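Local coordinates for protein BtGH115A (PDB 5BY3) that probably hydrolyses glycosidic bonds as a family GH115 4-O-methyl-alpha-glucuronidase with specificity for decorated arabinogalactans, at residues A[86-98]-A[109-123]. Sequence-based numbering, arbitrary orientation.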
loop_
_atom_site.group_PDB
_atom_site.type_symbol
_atom_site.label_atom_id
_atom_site.label_comp_id
_atom_site.label_asym_id
_atom_site.label_seq_id
_atom_site.Cartn_x
_atom_site.Cartn_y
_atom_site.Cartn_z
ATOM N N ILE A 86 -13.176 9.406 32.328
ATOM C CA ILE A 86 -12.089 8.691 31.662
ATOM C C ILE A 86 -11.767 7.589 32.633
ATOM O O ILE A 86 -11.749 7.822 33.837
ATOM C CB ILE A 86 -10.840 9.568 31.344
ATOM C CG1 ILE A 86 -10.291 10.334 32.555
ATOM C CG2 ILE A 86 -11.169 10.594 30.287
ATOM C CD1 ILE A 86 -9.083 9.701 33.216
ATOM N N SER A 87 -11.580 6.384 32.124
ATOM C CA SER A 87 -11.338 5.199 32.952
ATOM C C SER A 87 -11.018 4.122 31.953
ATOM O O SER A 87 -10.025 3.404 32.095
ATOM C CB SER A 87 -12.591 4.771 33.752
ATOM O OG SER A 87 -12.814 5.574 34.902
ATOM N N ALA A 88 -11.867 4.048 30.925
ATOM C CA ALA A 88 -11.693 3.165 29.785
ATOM C C ALA A 88 -10.341 3.386 29.101
ATOM O O ALA A 88 -9.867 2.526 28.365
ATOM C CB ALA A 88 -12.847 3.350 28.810
ATOM N N LEU A 89 -9.720 4.525 29.402
ATOM C CA LEU A 89 -8.452 4.922 28.828
ATOM C C LEU A 89 -7.225 4.489 29.614
ATOM O O LEU A 89 -6.133 4.408 29.045
ATOM C CB LEU A 89 -8.423 6.428 28.658
ATOM C CG LEU A 89 -9.256 7.017 27.523
ATOM C CD1 LEU A 89 -9.232 8.524 27.728
ATOM C CD2 LEU A 89 -8.768 6.629 26.123
ATOM N N LYS A 90 -7.404 4.240 30.913
ATOM C CA LYS A 90 -6.307 3.871 31.819
ATOM C C LYS A 90 -5.478 2.679 31.295
ATOM O O LYS A 90 -6.061 1.671 30.843
ATOM C CB LYS A 90 -6.856 3.582 33.216
ATOM C CG LYS A 90 -5.921 4.021 34.325
ATOM C CD LYS A 90 -6.470 3.696 35.705
ATOM C CE LYS A 90 -5.552 4.262 36.778
ATOM N NZ LYS A 90 -5.459 3.370 37.967
ATOM N N ASN A 91 -4.137 2.827 31.388
ATOM C CA ASN A 91 -3.145 1.859 30.851
ATOM C C ASN A 91 -3.571 1.231 29.501
ATOM O O ASN A 91 -4.006 0.073 29.442
ATOM C CB ASN A 91 -2.761 0.790 31.909
ATOM C CG ASN A 91 -1.424 1.074 32.595
ATOM O OD1 ASN A 91 -1.226 2.120 33.209
ATOM N ND2 ASN A 91 -0.511 0.123 32.507
ATOM N N LYS A 92 -3.462 2.021 28.430
ATOM C CA LYS A 92 -3.981 1.667 27.085
ATOM C C LYS A 92 -3.214 2.381 25.952
ATOM O O LYS A 92 -2.658 3.463 26.157
ATOM C CB LYS A 92 -5.478 1.986 26.996
ATOM C CG LYS A 92 -6.288 0.897 26.341
ATOM C CD LYS A 92 -7.673 1.388 25.980
ATOM C CE LYS A 92 -8.354 0.389 25.054
ATOM N NZ LYS A 92 -9.706 0.832 24.614
ATOM N N LYS A 93 -3.185 1.784 24.764
ATOM C CA LYS A 93 -2.254 2.242 23.720
ATOM C C LYS A 93 -2.867 3.201 22.670
ATOM O O LYS A 93 -3.859 2.874 22.027
ATOM C CB LYS A 93 -1.542 1.041 23.059
ATOM C CG LYS A 93 -2.451 -0.038 22.436
ATOM C CD LYS A 93 -1.847 -0.593 21.139
ATOM C CE LYS A 93 -2.685 -1.703 20.519
ATOM N NZ LYS A 93 -2.548 -1.761 19.034
ATOM N N GLN A 94 -2.274 4.391 22.543
ATOM C CA GLN A 94 -2.544 5.372 21.457
ATOM C C GLN A 94 -4.045 5.716 21.306
ATOM O O GLN A 94 -4.588 5.768 20.184
ATOM C CB GLN A 94 -1.953 4.874 20.119
ATOM C CG GLN A 94 -0.462 4.597 20.095
ATOM C CD GLN A 94 -0.029 3.904 18.806
ATOM O OE1 GLN A 94 -0.394 4.330 17.712
ATOM N NE2 GLN A 94 0.736 2.811 18.933
ATOM N N ALA A 95 -4.709 5.905 22.443
ATOM C CA ALA A 95 -6.168 5.935 22.494
ATOM C C ALA A 95 -6.703 7.274 22.954
ATOM O O ALA A 95 -5.981 8.031 23.593
ATOM C CB ALA A 95 -6.710 4.803 23.363
ATOM N N PHE A 96 -7.950 7.571 22.586
ATOM C CA PHE A 96 -8.609 8.793 22.990
ATOM C C PHE A 96 -10.093 8.601 23.194
ATOM O O PHE A 96 -10.716 7.709 22.566
ATOM C CB PHE A 96 -8.338 9.946 22.017
ATOM C CG PHE A 96 -8.908 9.729 20.626
ATOM C CD1 PHE A 96 -10.219 10.052 20.340
ATOM C CD2 PHE A 96 -8.100 9.263 19.595
ATOM C CE1 PHE A 96 -10.738 9.865 19.066
ATOM C CE2 PHE A 96 -8.601 9.087 18.296
ATOM C CZ PHE A 96 -9.923 9.376 18.040
HETATM N N MSE A 97 -10.616 9.456 24.078
HETATM C CA MSE A 97 -12.021 9.661 24.348
HETATM C C MSE A 97 -12.363 11.081 23.971
HETATM O O MSE A 97 -11.646 12.046 24.320
HETATM C CB MSE A 97 -12.238 9.549 25.837
HETATM C CG MSE A 97 -12.712 8.155 26.211
HETATM SE SE MSE A 97 -13.527 8.322 27.991
HETATM C CE MSE A 97 -14.599 6.665 28.102
ATOM N N LEU A 98 -13.452 11.218 23.222
ATOM C CA LEU A 98 -14.061 12.510 22.991
ATOM C C LEU A 98 -15.392 12.523 23.701
ATOM O O LEU A 98 -16.179 11.581 23.571
ATOM C CB LEU A 98 -14.326 12.722 21.520
ATOM C CG LEU A 98 -13.219 12.903 20.515
ATOM C CD1 LEU A 98 -13.941 13.275 19.230
ATOM C CD2 LEU A 98 -12.317 14.027 20.960
ATOM N N ALA A 109 -9.447 13.536 25.663
ATOM C CA ALA A 109 -8.675 12.822 26.672
ATOM C C ALA A 109 -7.924 11.665 26.038
ATOM O O ALA A 109 -8.534 10.667 25.664
ATOM C CB ALA A 109 -9.615 12.329 27.771
ATOM N N GLY A 110 -6.608 11.803 25.884
ATOM C CA GLY A 110 -5.778 10.721 25.335
ATOM C C GLY A 110 -5.113 9.857 26.412
ATOM O O GLY A 110 -4.674 10.362 27.444
ATOM N N SER A 111 -5.021 8.556 26.160
ATOM C CA SER A 111 -4.378 7.603 27.062
ATOM C C SER A 111 -2.861 7.784 27.180
ATOM O O SER A 111 -2.280 7.481 28.236
ATOM C CB SER A 111 -4.699 6.180 26.621
ATOM O OG SER A 111 -4.011 5.824 25.425
ATOM N N ASP A 112 -2.237 8.234 26.085
ATOM C CA ASP A 112 -0.816 8.632 26.022
ATOM C C ASP A 112 -0.732 9.870 25.109
ATOM O O ASP A 112 -1.764 10.427 24.784
ATOM C CB ASP A 112 0.080 7.488 25.558
ATOM C CG ASP A 112 -0.492 6.747 24.360
ATOM O OD1 ASP A 112 -0.893 7.405 23.374
ATOM O OD2 ASP A 112 -0.539 5.498 24.406
ATOM N N SER A 113 0.472 10.332 24.758
ATOM C CA SER A 113 0.669 11.560 23.967
ATOM C C SER A 113 0.138 11.412 22.530
ATOM O O SER A 113 -0.524 12.317 22.011
ATOM C CB SER A 113 2.146 11.935 23.928
ATOM O OG SER A 113 2.708 11.887 25.220
ATOM N N HIS A 114 0.423 10.280 21.894
ATOM C CA HIS A 114 -0.090 10.040 20.556
ATOM C C HIS A 114 -1.608 9.989 20.544
ATOM O O HIS A 114 -2.258 10.623 19.702
ATOM C CB HIS A 114 0.584 8.826 19.927
ATOM C CG HIS A 114 1.936 9.151 19.380
ATOM N ND1 HIS A 114 3.030 9.359 20.189
ATOM C CD2 HIS A 114 2.358 9.390 18.116
ATOM C CE1 HIS A 114 4.076 9.682 19.449
ATOM N NE2 HIS A 114 3.699 9.696 18.183
ATOM N N GLY A 115 -2.167 9.339 21.559
ATOM C CA GLY A 115 -3.609 9.303 21.752
ATOM C C GLY A 115 -4.235 10.674 21.837
ATOM O O GLY A 115 -5.281 10.924 21.249
ATOM N N THR A 116 -3.614 11.564 22.586
ATOM C CA THR A 116 -4.099 12.921 22.693
ATOM C C THR A 116 -4.073 13.586 21.301
ATOM O O THR A 116 -5.072 14.169 20.894
ATOM C CB THR A 116 -3.264 13.690 23.729
ATOM O OG1 THR A 116 -3.295 12.960 24.955
ATOM C CG2 THR A 116 -3.807 15.111 23.966
ATOM N N ALA A 117 -2.948 13.451 20.577
ATOM C CA ALA A 117 -2.799 13.993 19.223
ATOM C C ALA A 117 -3.923 13.518 18.296
ATOM O O ALA A 117 -4.528 14.331 17.564
ATOM C CB ALA A 117 -1.443 13.624 18.641
ATOM N N TYR A 118 -4.218 12.210 18.355
ATOM C CA TYR A 118 -5.173 11.597 17.437
ATOM C C TYR A 118 -6.594 12.049 17.735
ATOM O O TYR A 118 -7.407 12.236 16.790
ATOM C CB TYR A 118 -5.023 10.080 17.447
ATOM C CG TYR A 118 -3.689 9.603 16.937
ATOM C CD1 TYR A 118 -3.061 10.266 15.871
ATOM C CD2 TYR A 118 -3.051 8.471 17.485
ATOM C CE1 TYR A 118 -1.858 9.843 15.363
ATOM C CE2 TYR A 118 -1.819 8.038 16.971
ATOM C CZ TYR A 118 -1.222 8.738 15.915
ATOM O OH TYR A 118 0.002 8.379 15.349
ATOM N N GLY A 119 -6.877 12.251 19.037
ATOM C CA GLY A 119 -8.148 12.874 19.510
ATOM C C GLY A 119 -8.451 14.254 18.943
ATOM O O GLY A 119 -9.562 14.516 18.483
ATOM N N ILE A 120 -7.440 15.125 19.001
ATOM C CA ILE A 120 -7.444 16.471 18.405
ATOM C C ILE A 120 -7.715 16.459 16.896
ATOM O O ILE A 120 -8.543 17.233 16.386
ATOM C CB ILE A 120 -6.098 17.175 18.684
ATOM C CG1 ILE A 120 -5.910 17.329 20.205
ATOM C CG2 ILE A 120 -6.031 18.504 17.927
ATOM C CD1 ILE A 120 -4.570 17.870 20.659
ATOM N N LEU A 121 -7.010 15.576 16.199
ATOM C CA LEU A 121 -7.158 15.395 14.763
ATOM C C LEU A 121 -8.448 14.705 14.365
ATOM O O LEU A 121 -8.819 14.734 13.220
ATOM C CB LEU A 121 -5.930 14.687 14.194
ATOM C CG LEU A 121 -4.695 15.625 14.196
ATOM C CD1 LEU A 121 -3.433 14.919 13.766
ATOM C CD2 LEU A 121 -4.873 16.866 13.336
ATOM N N GLU A 122 -9.156 14.123 15.321
ATOM C CA GLU A 122 -10.475 13.549 15.071
ATOM C C GLU A 122 -11.480 14.669 14.894
ATOM O O GLU A 122 -12.461 14.542 14.131
ATOM C CB GLU A 122 -10.891 12.658 16.249
ATOM C CG GLU A 122 -12.234 11.958 16.148
ATOM C CD GLU A 122 -12.456 11.191 14.845
ATOM O OE1 GLU A 122 -11.540 10.473 14.344
ATOM O OE2 GLU A 122 -13.593 11.293 14.338
ATOM N N ILE A 123 -11.236 15.756 15.619
ATOM C CA ILE A 123 -12.104 16.930 15.618
ATOM C C ILE A 123 -11.946 17.562 14.263
ATOM O O ILE A 123 -12.917 18.023 13.684
ATOM C CB ILE A 123 -11.720 17.923 16.727
ATOM C CG1 ILE A 123 -11.869 17.225 18.089
ATOM C CG2 ILE A 123 -12.522 19.231 16.623
ATOM C CD1 ILE A 123 -11.557 18.132 19.256
#
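F96 lies with one ring face over the backbone of G119, whose CA sits 3.5 Å from the ring centroid in a CH-pi contact. A CB on G119 would sit tightly against F96 CB, so a residue without a side chain suits the place. With CG between its own N and carbonyl carbon (chi1 65°), the ring reaches across helix 113-123, where CE2 touches Y118 CB and CZ meets E122 CB at 3.9 Å. L98 continues this apolar strip, CD1 packing on E122 CG. G115 is a second close approach: a CB there would collide with A95 O, and instead its CA makes a CA-H...O contact with that oxygen.

In the turn between strand 106-110 and helix 113-126, S111 and D112 bind the backbone of K92 to A95. The small hydroxyl of S111 OG serves twice, donating to K92 O (2.8 Å) from above the carbonyl plane and accepting from A95 N, while S111 N donates to A95 O. D112 divides its carboxylate: OD2 takes Q94 N on its syn side (2.8 Å, N-H...O 166°), and OD1 accepts from G115 N at 2.9 Å, making D112 the N-cap, where a short acidic side chain can reach a backbone N-H of the first turn. Replacing D112 by alanine removes the carboxylate and would probably leave Q94 N and G115 N without these acceptors, freeing loop and helix start. D112 O in turn receives T116 N and OG1 from opposite faces of its plane; T116 OG1 is also hydrogen-bonded to T72 OG1.

Behind this, M97 and A109 form an antiparallel hydrogen-bonded pair, and the small A109 CB fits against I86 CG2 and L89 CD1. The contact thus links hairpin 96-100/106-110 to the helix that follows it. In the mixed sheet, strand 106-110 lies between 68-72 and 96-100, which pairs outward with 155-156; helix 113-126 also packs against helix 38-55 through A117 and I120, whose side chains point away from segment 86-98.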